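Local coordinates for protein probable hydrolase (Pseudomonas aeruginosa, PDB 7AL6) that is of unknown function but has an alpha/beta-hydrolase fold and is probably a hydrolase, possibly a lipolytic one, at residues E16-L21 and A186-E191; L76-A81 and L211-A216; D126-Y131 and N220-V225; E168-G173 and E180-L185. One frame throughout, in Å; residues are numbered along the deposited sequence. Where two conformers were deposited one is given.

Contact 1: E16-L21 and A186-E191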
loop_
_atom_site.group_PDB
_atom_site.type_symbol
_atom_site.label_atom_id
_atom_site.label_comp_id
_atom_site.label_asym_id
_atom_site.label_seq_id
_atom_site.Cartn_x
_atom_site.Cartn_y
_atom_site.Cartn_z
ATOM N N GLU A 16 -11.092 1.955 0.650
ATOM C CA GLU A 16 -12.015 2.954 1.187
ATOM C C GLU A 16 -12.847 3.477 0.017
ATOM O O GLU A 16 -12.261 3.947 -0.920
ATOM C CB GLU A 16 -11.198 4.035 1.851
ATOM C CG GLU A 16 -11.972 4.781 2.864
ATOM C CD GLU A 16 -11.127 5.857 3.485
ATOM O OE1 GLU A 16 -10.425 5.561 4.430
ATOM O OE2 GLU A 16 -11.180 6.960 2.968
ATOM N N LEU A 17 -14.164 3.426 0.089
ATOM C CA LEU A 17 -15.026 3.873 -1.017
ATOM C C LEU A 17 -15.804 5.099 -0.587
ATOM O O LEU A 17 -15.942 5.321 0.582
ATOM C CB LEU A 17 -16.007 2.771 -1.414
ATOM C CG LEU A 17 -15.401 1.451 -1.851
ATOM C CD1 LEU A 17 -16.492 0.458 -2.148
ATOM C CD2 LEU A 17 -14.496 1.636 -3.042
ATOM N N ALA A 18 -16.222 5.883 -1.548
ATOM C CA ALA A 18 -17.086 7.025 -1.305
ATOM C C ALA A 18 -18.522 6.691 -1.677
ATOM O O ALA A 18 -18.775 5.899 -2.596
ATOM C CB ALA A 18 -16.616 8.236 -2.121
ATOM N N ALA A 19 -19.464 7.329 -0.985
ATOM C CA ALA A 19 -20.878 7.162 -1.309
ATOM C C ALA A 19 -21.663 8.421 -0.965
ATOM O O ALA A 19 -21.327 9.149 -0.022
ATOM C CB ALA A 19 -21.507 6.008 -0.552
ATOM N N HIS A 20 -22.714 8.671 -1.743
ATOM C CA HIS A 20 -23.711 9.685 -1.440
ATOM C C HIS A 20 -24.937 8.985 -0.878
ATOM O O HIS A 20 -25.386 7.970 -1.421
ATOM C CB HIS A 20 -24.082 10.518 -2.678
ATOM C CG HIS A 20 -24.772 11.809 -2.334
ATOM N ND1 HIS A 20 -24.079 12.946 -1.978
ATOM C CD2 HIS A 20 -26.086 12.119 -2.216
ATOM C CE1 HIS A 20 -24.940 13.912 -1.688
ATOM N NE2 HIS A 20 -26.162 13.428 -1.803
ATOM N N LEU A 21 -25.483 9.523 0.199
ATOM C CA LEU A 21 -26.612 8.918 0.933
ATOM C C LEU A 21 -27.918 9.632 0.588
ATOM O O LEU A 21 -27.966 10.833 0.743
ATOM C CB LEU A 21 -26.324 9.021 2.426
ATOM C CG LEU A 21 -25.045 8.354 2.901
ATOM C CD1 LEU A 21 -24.913 8.460 4.403
ATOM C CD2 LEU A 21 -24.984 6.911 2.459
ATOM N N ALA A 186 -19.412 15.141 -14.351
ATOM C CA ALA A 186 -18.168 15.899 -14.213
ATOM C C ALA A 186 -17.980 16.477 -12.813
ATOM O O ALA A 186 -16.843 16.652 -12.375
ATOM C CB ALA A 186 -18.120 17.065 -15.212
ATOM N N GLN A 187 -19.049 16.774 -12.105
ATOM C CA GLN A 187 -18.982 17.358 -10.747
ATOM C C GLN A 187 -18.262 16.402 -9.789
ATOM O O GLN A 187 -17.689 16.877 -8.851
ATOM C CB GLN A 187 -20.374 17.714 -10.253
ATOM C CG GLN A 187 -21.018 18.792 -11.091
ATOM C CD GLN A 187 -22.031 19.577 -10.311
ATOM O OE1 GLN A 187 -23.101 19.093 -9.999
ATOM N NE2 GLN A 187 -21.680 20.801 -9.978
ATOM N N ARG A 188 -18.418 15.099 -9.985
ATOM C CA ARG A 188 -17.817 14.033 -9.164
ATOM C C ARG A 188 -16.692 13.306 -9.897
ATOM O O ARG A 188 -16.038 12.552 -9.248
ATOM C CB ARG A 188 -18.929 13.051 -8.791
ATOM C CG ARG A 188 -18.741 12.310 -7.483
ATOM C CD ARG A 188 -19.904 11.436 -7.059
ATOM N NE ARG A 188 -19.548 10.628 -5.923
ATOM C CZ ARG A 188 -19.867 10.897 -4.678
ATOM N NH1 ARG A 188 -20.626 11.927 -4.388
ATOM N NH2 ARG A 188 -19.453 10.103 -3.720
ATOM N N GLY A 189 -16.479 13.540 -11.186
ATOM C CA GLY A 189 -15.511 12.778 -11.992
ATOM C C GLY A 189 -14.260 13.530 -12.399
ATOM O O GLY A 189 -13.408 12.940 -12.984
ATOM N N LEU A 190 -14.154 14.803 -12.095
ATOM C CA LEU A 190 -12.982 15.605 -12.470
ATOM C C LEU A 190 -12.062 15.843 -11.273
ATOM O O LEU A 190 -12.526 16.148 -10.158
ATOM C CB LEU A 190 -13.431 16.959 -13.030
ATOM C CG LEU A 190 -14.219 16.867 -14.344
ATOM C CD1 LEU A 190 -14.494 18.231 -14.902
ATOM C CD2 LEU A 190 -13.410 16.063 -15.320
ATOM N N GLU A 191 -10.781 15.725 -11.523
ATOM C CA GLU A 191 -9.794 16.160 -10.570
ATOM C C GLU A 191 -8.894 17.235 -11.158
ATOM O O GLU A 191 -8.615 17.230 -12.350
ATOM C CB GLU A 191 -8.929 14.993 -10.086
ATOM C CG GLU A 191 -8.040 14.407 -11.092
ATOM C CD GLU A 191 -7.234 13.257 -10.483
ATOM O OE1 GLU A 191 -7.689 12.097 -10.572
ATOM O OE2 GLU A 191 -6.182 13.513 -9.869
#
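Strand 16-22 faces the C-terminal end of helix 179-189 with the backbones well apart, the nearest alpha carbons, those of Ala18 and Arg188, lying 10.6 Å from each other. The gap is spanned by one side chain. Arg188 CG is trans to its main-chain nitrogen (chi1 -151°) and the chain runs extended from CG to NE, which delivers the guanidinium to the strand backbone at Ala18 to His20. Arg188 NH2 lies 3.8 Å from Ala18 CB and 3.9 Å from Ala19 N, the latter at the edge of the guanidinium and near its plane. Arg188 NH1 stays 4.1 Å from His20 CB, and no hydrogen bond links the two segments. Strand 16-22 is the second strand of the mixed central sheet of the alpha/beta-hydrolase fold, between strands 7-11 and 53-58; the helix leads into the small hairpin of strands 190-193 and 196-199. Two salt bridges join Arg188 to the sheet side: NE pairs with Asp59, just past strand 53-58, and NH2 with Glu7 of strand 7-11. Glu7 also accepts a hydrogen bond from ND1 of His20, whose imidazole turns away from the helix although its CB points at it. With ND1 of His20 4.3 Å from NH1 of Arg188, the shared carboxylate would probably temper the mutual repulsion if the histidine is protonated.

Contact 2: L76-A81 and L211-A216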
loop_
_atom_site.group_PDB
_atom_site.type_symbol
_atom_site.label_atom_id
_atom_site.label_comp_id
_atom_site.label_asym_id
_atom_site.label_seq_id
_atom_site.Cartn_x
_atom_site.Cartn_y
_atom_site.Cartn_z
ATOM N N LEU A 76 -12.016 -6.634 -12.059
ATOM C CA LEU A 76 -12.921 -7.635 -12.673
ATOM C C LEU A 76 -14.314 -7.492 -12.061
ATOM O O LEU A 76 -14.434 -6.930 -10.993
ATOM C CB LEU A 76 -12.333 -9.030 -12.518
ATOM C CG LEU A 76 -10.907 -9.157 -13.031
ATOM C CD1 LEU A 76 -10.405 -10.570 -12.924
ATOM C CD2 LEU A 76 -10.784 -8.645 -14.439
ATOM N N LEU A 77 -15.336 -8.008 -12.729
ATOM C CA LEU A 77 -16.744 -7.823 -12.325
ATOM C C LEU A 77 -16.977 -8.373 -10.918
ATOM O O LEU A 77 -17.642 -7.711 -10.182
ATOM C CB LEU A 77 -17.658 -8.489 -13.353
ATOM C CG LEU A 77 -17.713 -7.826 -14.722
ATOM C CD1 LEU A 77 -18.474 -8.683 -15.705
ATOM C CD2 LEU A 77 -18.332 -6.453 -14.647
ATOM N N TRP A 78 -16.424 -9.526 -10.568
ATOM C CA TRP A 78 -16.588 -10.147 -9.231
ATOM C C TRP A 78 -15.831 -9.357 -8.154
ATOM O O TRP A 78 -16.128 -9.561 -7.012
ATOM C CB TRP A 78 -16.251 -11.638 -9.240
ATOM C CG TRP A 78 -14.998 -11.980 -9.958
ATOM C CD1 TRP A 78 -13.752 -12.021 -9.443
ATOM C CD2 TRP A 78 -14.877 -12.306 -11.342
ATOM N NE1 TRP A 78 -12.863 -12.360 -10.409
ATOM C CE2 TRP A 78 -13.521 -12.529 -11.587
ATOM C CE3 TRP A 78 -15.772 -12.409 -12.398
ATOM C CZ2 TRP A 78 -13.044 -12.877 -12.838
ATOM C CZ3 TRP A 78 -15.300 -12.728 -13.642
ATOM C CH2 TRP A 78 -13.955 -12.964 -13.857
ATOM N N ASP A 79 -14.812 -8.590 -8.518
ATOM C CA ASP A 79 -14.080 -7.694 -7.593
ATOM C C ASP A 79 -15.063 -6.615 -7.121
ATOM O O ASP A 79 -15.148 -6.399 -5.937
ATOM C CB ASP A 79 -12.820 -7.106 -8.232
ATOM C CG ASP A 79 -11.770 -8.117 -8.646
ATOM O OD1 ASP A 79 -11.572 -9.048 -7.923
ATOM O OD2 ASP A 79 -11.180 -7.931 -9.666
ATOM N N TYR A 80 -15.837 -6.026 -8.030
ATOM C CA TYR A 80 -16.869 -5.061 -7.651
ATOM C C TYR A 80 -17.942 -5.715 -6.789
ATOM O O TYR A 80 -18.459 -5.097 -5.848
ATOM C CB TYR A 80 -17.527 -4.443 -8.882
ATOM C CG TYR A 80 -16.677 -3.554 -9.772
ATOM C CD1 TYR A 80 -15.991 -2.439 -9.261
ATOM C CD2 TYR A 80 -16.572 -3.825 -11.144
ATOM C CE1 TYR A 80 -15.216 -1.637 -10.109
ATOM C CE2 TYR A 80 -15.798 -3.041 -11.980
ATOM C CZ TYR A 80 -15.131 -1.935 -11.452
ATOM O OH TYR A 80 -14.372 -1.167 -12.295
ATOM N N ALA A 81 -18.299 -6.969 -7.102
ATOM C CA ALA A 81 -19.337 -7.657 -6.334
ATOM C C ALA A 81 -18.912 -7.834 -4.893
ATOM O O ALA A 81 -19.703 -7.624 -3.970
ATOM C CB ALA A 81 -19.629 -9.026 -6.962
ATOM N N LEU A 211 -9.862 -13.607 -18.191
ATOM C CA LEU A 211 -10.790 -14.737 -18.375
ATOM C C LEU A 211 -12.203 -14.192 -18.478
ATOM O O LEU A 211 -12.770 -13.893 -17.454
ATOM C CB LEU A 211 -10.678 -15.707 -17.206
ATOM C CG LEU A 211 -11.529 -16.963 -17.334
ATOM C CD1 LEU A 211 -11.129 -17.776 -18.544
ATOM C CD2 LEU A 211 -11.439 -17.800 -16.090
ATOM N N ARG A 212 -12.768 -14.115 -19.669
ATOM C CA ARG A 212 -14.149 -13.654 -19.859
ATOM C C ARG A 212 -15.113 -14.754 -19.415
ATOM O O ARG A 212 -14.741 -15.902 -19.429
ATOM C CB ARG A 212 -14.356 -13.262 -21.318
ATOM C CG ARG A 212 -14.975 -11.890 -21.471
ATOM C CD ARG A 212 -14.201 -10.917 -22.308
ATOM N NE ARG A 212 -14.664 -10.992 -23.669
ATOM C CZ ARG A 212 -14.898 -9.963 -24.460
ATOM N NH1 ARG A 212 -15.315 -10.180 -25.689
ATOM N NH2 ARG A 212 -14.724 -8.731 -24.044
ATOM N N LEU A 213 -16.299 -14.384 -18.959
ATOM C CA LEU A 213 -17.363 -15.359 -18.673
ATOM C C LEU A 213 -17.820 -15.915 -20.021
ATOM O O LEU A 213 -17.903 -15.159 -20.950
ATOM C CB LEU A 213 -18.546 -14.672 -18.002
ATOM C CG LEU A 213 -18.330 -14.104 -16.613
ATOM C CD1 LEU A 213 -19.565 -13.375 -16.165
ATOM C CD2 LEU A 213 -17.979 -15.186 -15.638
ATOM N N THR A 214 -18.058 -17.205 -20.130
ATOM C CA THR A 214 -18.669 -17.736 -21.341
ATOM C C THR A 214 -20.141 -17.384 -21.360
ATOM O O THR A 214 -20.730 -17.007 -20.341
ATOM C CB THR A 214 -18.513 -19.249 -21.422
ATOM O OG1 THR A 214 -19.429 -19.867 -20.497
ATOM C CG2 THR A 214 -17.099 -19.664 -21.083
ATOM N N GLN A 215 -20.748 -17.547 -22.537
ATOM C CA GLN A 215 -22.191 -17.362 -22.649
ATOM C C GLN A 215 -22.946 -18.210 -21.645
ATOM O O GLN A 215 -23.933 -17.757 -21.062
ATOM C CB GLN A 215 -22.671 -17.691 -24.078
ATOM C CG GLN A 215 -24.167 -17.486 -24.256
ATOM C CD GLN A 215 -24.614 -17.369 -25.730
ATOM O OE1 GLN A 215 -25.031 -16.299 -26.195
ATOM N NE2 GLN A 215 -24.525 -18.473 -26.456
ATOM N N ALA A 216 -22.498 -19.448 -21.419
ATOM C CA ALA A 216 -23.173 -20.292 -20.439
ATOM C C ALA A 216 -22.989 -19.758 -19.013
ATOM O O ALA A 216 -23.917 -19.817 -18.197
ATOM C CB ALA A 216 -22.653 -21.730 -20.553
#
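Trp78 presents the far end of its six-membered ring to the loop before helix 215-223, meeting a carbonyl with its edge, while a leucine methyl comes obliquely to a neighbouring ring carbon. At the edge, in the ring plane, Leu211 O lies 3.9 Å from CH2 of Trp78, a van der Waals approach to the aromatic rim. The next ring carbon, CZ3 of Trp78, is 4.1 Å from CD2 of Leu213, and here the indole and the leucine chain run by one another in opposed senses. The indole reaches this place because CG of Trp78 sits between its own backbone N and carbonyl carbon (chi1 45°). One face is then covered from within the same segment by Leu76 CB, 3.7 Å above the plane of the Trp78 ring and shifted toward the rim. Leu76 is itself the N-cap residue of helix 77-91, and its N donates to Asp79 OD2 over 2.8 Å, on the anti side of the carboxylate. Pro210 of the third subunit also packs on Trp78, and Leu211 meets its own counterpart there, so the cluster continues into a subunit interface. The arrangement is plain van der Waals packing, mostly apolar, in an alpha/beta-hydrolase fold, joining the first turn of helix 77-91, which packs on helix 103-114, to the loop leading into helix 215-223.

Contact 3: D126-Y131 and N220-V225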
loop_
_atom_site.group_PDB
_atom_site.type_symbol
_atom_site.label_atom_id
_atom_site.label_comp_id
_atom_site.label_asym_id
_atom_site.label_seq_id
_atom_site.Cartn_x
_atom_site.Cartn_y
_atom_site.Cartn_z
ATOM N N ASP A 126 -31.036 -0.701 -18.163
ATOM C CA ASP A 126 -30.378 -0.939 -19.461
ATOM C C ASP A 126 -29.100 -1.766 -19.357
ATOM O O ASP A 126 -28.181 -1.431 -20.032
ATOM C CB ASP A 126 -30.101 0.392 -20.142
ATOM C CG ASP A 126 -30.268 0.309 -21.641
ATOM O OD1 ASP A 126 -31.259 -0.225 -22.053
ATOM O OD2 ASP A 126 -29.391 0.748 -22.338
ATOM N N GLY A 127 -29.068 -2.783 -18.517
ATOM C CA GLY A 127 -27.934 -3.703 -18.381
ATOM C C GLY A 127 -28.389 -5.037 -17.857
ATOM O O GLY A 127 -29.317 -5.054 -17.112
ATOM N N LEU A 128 -27.712 -6.105 -18.221
ATOM C CA LEU A 128 -28.036 -7.439 -17.762
ATOM C C LEU A 128 -26.814 -8.340 -17.668
ATOM O O LEU A 128 -26.453 -8.826 -16.572
ATOM C CB LEU A 128 -29.073 -8.056 -18.703
ATOM C CG LEU A 128 -29.595 -9.402 -18.212
ATOM C CD1 LEU A 128 -30.347 -9.148 -16.894
ATOM C CD2 LEU A 128 -30.503 -10.074 -19.191
ATOM N N ILE A 129 -26.163 -8.586 -18.800
ATOM C CA ILE A 129 -25.038 -9.517 -18.818
ATOM C C ILE A 129 -23.839 -8.812 -19.431
ATOM O O ILE A 129 -23.990 -7.835 -20.174
ATOM C CB ILE A 129 -25.358 -10.801 -19.614
ATOM C CG1 ILE A 129 -26.002 -10.443 -20.943
ATOM C CG2 ILE A 129 -26.283 -11.729 -18.804
ATOM C CD1 ILE A 129 -26.076 -11.622 -21.911
ATOM N N PRO A 130 -22.637 -9.319 -19.180
ATOM C CA PRO A 130 -21.453 -8.729 -19.813
ATOM C C PRO A 130 -21.223 -9.302 -21.201
ATOM O O PRO A 130 -21.931 -10.231 -21.616
ATOM C CB PRO A 130 -20.329 -9.133 -18.859
ATOM C CG PRO A 130 -20.771 -10.542 -18.403
ATOM C CD PRO A 130 -22.278 -10.425 -18.265
ATOM N N TYR A 131 -20.219 -8.767 -21.905
ATOM C CA TYR A 131 -19.650 -9.452 -23.064
ATOM C C TYR A 131 -18.958 -10.732 -22.626
ATOM O O TYR A 131 -18.290 -10.773 -21.589
ATOM C CB TYR A 131 -18.663 -8.543 -23.795
ATOM C CG TYR A 131 -19.327 -7.436 -24.575
ATOM C CD1 TYR A 131 -20.484 -7.677 -25.311
ATOM C CD2 TYR A 131 -18.814 -6.152 -24.565
ATOM C CE1 TYR A 131 -21.115 -6.664 -26.022
ATOM C CE2 TYR A 131 -19.429 -5.131 -25.284
ATOM C CZ TYR A 131 -20.584 -5.397 -26.006
ATOM O OH TYR A 131 -21.216 -4.399 -26.721
ATOM N N ASN A 220 -26.291 -18.689 -16.822
ATOM C CA ASN A 220 -26.459 -19.383 -15.529
ATOM C C ASN A 220 -26.618 -18.348 -14.407
ATOM O O ASN A 220 -27.432 -18.561 -13.558
ATOM C CB ASN A 220 -25.336 -20.377 -15.276
ATOM C CG ASN A 220 -25.690 -21.777 -15.727
ATOM O OD1 ASN A 220 -26.365 -22.497 -15.024
ATOM N ND2 ASN A 220 -25.252 -22.170 -16.898
ATOM N N PHE A 221 -25.851 -17.261 -14.424
ATOM C CA PHE A 221 -25.958 -16.195 -13.405
ATOM C C PHE A 221 -27.347 -15.564 -13.490
ATOM O O PHE A 221 -27.960 -15.425 -12.487
ATOM C CB PHE A 221 -24.840 -15.165 -13.560
ATOM C CG PHE A 221 -23.586 -15.519 -12.812
ATOM C CD1 PHE A 221 -23.497 -15.335 -11.453
ATOM C CD2 PHE A 221 -22.504 -16.058 -13.463
ATOM C CE1 PHE A 221 -22.353 -15.680 -10.768
ATOM C CE2 PHE A 221 -21.357 -16.400 -12.775
ATOM C CZ PHE A 221 -21.289 -16.221 -11.426
ATOM N N VAL A 222 -27.822 -15.259 -14.685
ATOM C CA VAL A 222 -29.147 -14.621 -14.902
ATOM C C VAL A 222 -30.221 -15.593 -14.416
ATOM O O VAL A 222 -31.098 -15.198 -13.697
ATOM C CB VAL A 222 -29.368 -14.266 -16.379
ATOM C CG1 VAL A 222 -30.823 -13.989 -16.662
ATOM C CG2 VAL A 222 -28.531 -13.096 -16.815
ATOM N N ARG A 223 -30.051 -16.857 -14.748
ATOM C CA ARG A 223 -30.996 -17.906 -14.379
ATOM C C ARG A 223 -31.000 -18.147 -12.883
ATOM O O ARG A 223 -32.023 -18.555 -12.327
ATOM C CB ARG A 223 -30.658 -19.229 -15.080
ATOM C CG ARG A 223 -31.053 -19.291 -16.536
ATOM C CD ARG A 223 -32.554 -19.539 -16.725
ATOM N NE ARG A 223 -32.983 -18.965 -17.988
ATOM C CZ ARG A 223 -33.002 -19.629 -19.129
ATOM N NH1 ARG A 223 -32.652 -20.914 -19.151
ATOM N NH2 ARG A 223 -33.391 -19.016 -20.243
ATOM N N SER A 224 -29.870 -17.921 -12.229
ATOM C CA SER A 224 -29.696 -18.123 -10.772
ATOM C C SER A 224 -30.309 -16.992 -9.942
ATOM O O SER A 224 -30.382 -17.164 -8.758
ATOM C CB SER A 224 -28.268 -18.335 -10.426
ATOM O OG SER A 224 -27.867 -19.621 -10.821
ATOM N N VAL A 225 -30.696 -15.873 -10.531
ATOM C CA VAL A 225 -31.316 -14.772 -9.750
ATOM C C VAL A 225 -32.609 -15.334 -9.141
ATOM O O VAL A 225 -33.364 -15.944 -9.864
ATOM C CB VAL A 225 -31.586 -13.526 -10.603
ATOM C CG1 VAL A 225 -32.448 -12.533 -9.867
ATOM C CG2 VAL A 225 -30.301 -12.874 -11.068
#
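The loop that follows strand 119-125, at the C-terminal end of a central strand of the sheet, packs here against the C-terminal part of helix 215-223. The meeting point is Val222, and Val222 CA is 7.6 Å from Ile129 CA. The CG2 branch of Val222, the one beside the backbone N, does all the touching: CG2 of Val222 stands 3.3 Å from CG2 of Ile129, tighter than an ordinary methyl contact, and 4.1 Å from CG of Leu128. Both loop side chains cross Val222 at about a right angle, so that its methyl meets the Leu128 branch point and an Ile129 methyl. Ile129 has CG1 between its backbone N and carbonyl carbon (chi1 47°), which leaves CG2 beside the N and turned to the helix. In some members of the alpha/beta-hydrolase fold the triad acid follows this strand, rather than the next one as in the canonical arrangement. Asp126, at the start of the loop, is consistent with that role: it is hydrogen-bonded to His263, and with Ser102 on a GxSxG-type elbow these residues form an apparent, unconfirmed Ser-His-Asp triad. Leu128, two residues on, also packs into an apolar layer made by Val109 of helix 103-114 and by Met245, Leu248 and Leu249 of helix 245-250, while Leu252 touches both Leu128 and Val222. Asn220 O is gripped twice, by Ser224 N at 2.8 Å and by Ser224 OG at 3.0 Å, the two donors arriving from opposite faces of the carbonyl plane.

Contact 4: E168-G173 and E180-L185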
loop_
_atom_site.group_PDB
_atom_site.type_symbol
_atom_site.label_atom_id
_atom_site.label_comp_id
_atom_site.label_asym_id
_atom_site.label_seq_id
_atom_site.Cartn_x
_atom_site.Cartn_y
_atom_site.Cartn_z
ATOM N N GLU A 168 -17.612 18.322 -22.865
ATOM C CA GLU A 168 -17.775 17.907 -24.253
ATOM C C GLU A 168 -16.972 16.659 -24.564
ATOM O O GLU A 168 -17.415 15.826 -25.358
ATOM C CB GLU A 168 -17.383 19.058 -25.191
ATOM C CG GLU A 168 -18.386 20.209 -25.135
ATOM C CD GLU A 168 -17.819 21.553 -25.578
ATOM O OE1 GLU A 168 -18.394 22.589 -25.168
ATOM O OE2 GLU A 168 -16.824 21.573 -26.340
ATOM N N ALA A 169 -15.815 16.467 -23.929
ATOM C CA ALA A 169 -15.119 15.207 -24.171
ATOM C C ALA A 169 -15.960 14.008 -23.716
ATOM O O ALA A 169 -15.846 12.909 -24.289
ATOM C CB ALA A 169 -13.755 15.226 -23.493
ATOM N N ARG A 170 -16.822 14.199 -22.702
ATOM C CA ARG A 170 -17.634 13.094 -22.175
ATOM C C ARG A 170 -18.898 12.878 -23.013
ATOM O O ARG A 170 -19.414 11.764 -23.068
ATOM C CB ARG A 170 -17.997 13.356 -20.701
ATOM C CG ARG A 170 -18.887 12.299 -20.019
ATOM C CD ARG A 170 -18.255 10.945 -19.966
ATOM N NE ARG A 170 -19.123 9.922 -19.347
ATOM C CZ ARG A 170 -20.027 9.212 -20.023
ATOM N NH1 ARG A 170 -20.178 9.414 -21.334
ATOM N NH2 ARG A 170 -20.771 8.299 -19.407
ATOM N N MET A 171 -19.387 13.916 -23.702
ATOM C CA MET A 171 -20.528 13.727 -24.588
ATOM C C MET A 171 -20.148 12.906 -25.812
ATOM O O MET A 171 -20.920 12.059 -26.265
ATOM C CB MET A 171 -21.080 15.081 -25.000
ATOM C CG MET A 171 -21.698 15.793 -23.851
ATOM S SD MET A 171 -21.949 17.528 -24.177
ATOM C CE MET A 171 -23.447 17.361 -25.181
ATOM N N ARG A 172 -18.959 13.140 -26.354
ATOM C CA ARG A 172 -18.501 12.364 -27.496
ATOM C C ARG A 172 -18.143 10.950 -27.072
ATOM O O ARG A 172 -18.389 9.985 -27.807
ATOM C CB ARG A 172 -17.286 13.042 -28.141
ATOM C CG ARG A 172 -17.479 14.519 -28.562
ATOM C CD ARG A 172 -16.137 15.137 -29.030
ATOM N NE ARG A 172 -15.086 14.921 -28.028
ATOM C CZ ARG A 172 -13.812 15.288 -28.153
ATOM N NH1 ARG A 172 -13.392 15.895 -29.258
ATOM N NH2 ARG A 172 -12.954 15.037 -27.168
ATOM N N GLY A 173 -17.566 10.812 -25.884
ATOM C CA GLY A 173 -17.046 9.528 -25.463
ATOM C C GLY A 173 -18.150 8.534 -25.165
ATOM O O GLY A 173 -19.254 8.897 -24.749
ATOM N N GLU A 180 -26.242 17.997 -19.833
ATOM C CA GLU A 180 -26.558 18.048 -18.393
ATOM C C GLU A 180 -26.062 16.771 -17.714
ATOM O O GLU A 180 -25.529 16.884 -16.645
ATOM C CB GLU A 180 -28.041 18.287 -18.166
ATOM C CG GLU A 180 -28.452 19.712 -18.435
ATOM C CD GLU A 180 -29.875 20.035 -18.042
ATOM O OE1 GLU A 180 -30.590 19.131 -17.642
ATOM O OE2 GLU A 180 -30.245 21.193 -18.143
ATOM N N ALA A 181 -26.248 15.613 -18.324
ATOM C CA ALA A 181 -25.725 14.362 -17.798
ATOM C C ALA A 181 -24.212 14.432 -17.640
ATOM O O ALA A 181 -23.666 14.055 -16.592
ATOM C CB ALA A 181 -26.108 13.196 -18.722
ATOM N N ALA A 182 -23.523 14.899 -18.683
ATOM C CA ALA A 182 -22.069 14.987 -18.660
ATOM C C ALA A 182 -21.582 15.990 -17.623
ATOM O O ALA A 182 -20.618 15.711 -16.901
ATOM C CB ALA A 182 -21.559 15.309 -20.051
ATOM N N GLU A 183 -22.287 17.122 -17.480
ATOM C CA GLU A 183 -22.014 18.066 -16.399
ATOM C C GLU A 183 -22.173 17.421 -15.024
ATOM O O GLU A 183 -21.351 17.644 -14.127
ATOM C CB GLU A 183 -22.952 19.289 -16.511
ATOM C CG GLU A 183 -22.652 20.134 -17.747
ATOM C CD GLU A 183 -23.541 21.371 -17.914
ATOM O OE1 GLU A 183 -24.467 21.603 -17.107
ATOM O OE2 GLU A 183 -23.305 22.094 -18.902
ATOM N N LEU A 184 -23.282 16.707 -14.801
ATOM C CA LEU A 184 -23.519 16.088 -13.500
ATOM C C LEU A 184 -22.419 15.078 -13.167
ATOM O O LEU A 184 -21.844 15.094 -12.080
ATOM C CB LEU A 184 -24.907 15.444 -13.501
ATOM C CG LEU A 184 -26.064 16.435 -13.437
ATOM C CD1 LEU A 184 -27.391 15.752 -13.800
ATOM C CD2 LEU A 184 -26.153 17.062 -12.079
ATOM N N LEU A 185 -22.069 14.224 -14.116
ATOM C CA LEU A 185 -20.985 13.298 -13.883
ATOM C C LEU A 185 -19.651 14.013 -13.652
ATOM O O LEU A 185 -18.837 13.546 -12.845
ATOM C CB LEU A 185 -20.896 12.335 -15.041
ATOM C CG LEU A 185 -22.070 11.348 -15.135
ATOM C CD1 LEU A 185 -22.038 10.700 -16.499
ATOM C CD2 LEU A 185 -21.995 10.305 -14.034
#
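Arg170 starts its passage along helix 179-189 at CB, which is 4.1 Å from the CB of Ala182. Arg170 CG, anti to the backbone N (chi1 178°), stays near the same methyl, 4.0 Å from Ala182 CB, and the chain then bends at chi2 (61°) before straightening again. That bend carries the tip along the partner helix by about one turn, from Ala182 to Leu185. There Arg170 NE lies 4.1 Å and Arg170 NH2 4.0 Å from Leu185 CD1, the guanidinium and the leucine branch meeting at a slant. The charged end is not left to the apolar contact: NH2 forms a salt bridge with Asp38, while His264 packs against the arginine side chain. Met171 CG, 3.8 Å from Ala182 CB, meets that methyl from a direction roughly at right angles to that of Arg170 CG. Val167 of helix 163-172 also touches Ala182. The alpha carbons of Arg170 and Ala182 are 6.0 Å apart, and the axes of segments 168-172 and 180-185 approach to 8.8 Å with 120° between their N-to-C directions. Leu185 has a further neighbour in Leu267 of helix 265-268, and its backbone O accepts a hydrogen bond from Asn39. These are two consecutive helices joined by a short connection and packed at a wide angle, in the helical region inserted between strands 119-125 and 229-234 of the alpha/beta-hydrolase fold, a position where many members carry a cap over the active site; Arg170 lies near the apparent triad without touching it.

How the contacts relate
From the N terminus, strand 16-22 is the first element to be tied, and contact 1 brings it together with the end of helix 179-189 after 164 intervening residues. Helix 77-91 starts within that span and is joined by contact 2 to residues 211-216, so contacts 1 and 2 cross. Contact 3, from the loop after strand 119-125 to helix 215-223, crosses both. Contact 4 closes the shortest loop, six residues, and falls within the spans of the other three. Contacts 2 and 3 touch, through Leu77 and Leu213 on Pro130, and border the third subunit; contacts 1 and 4, on the opposite side of the chain's centre from contacts 2 and 3, share helix 179-189 and border the second.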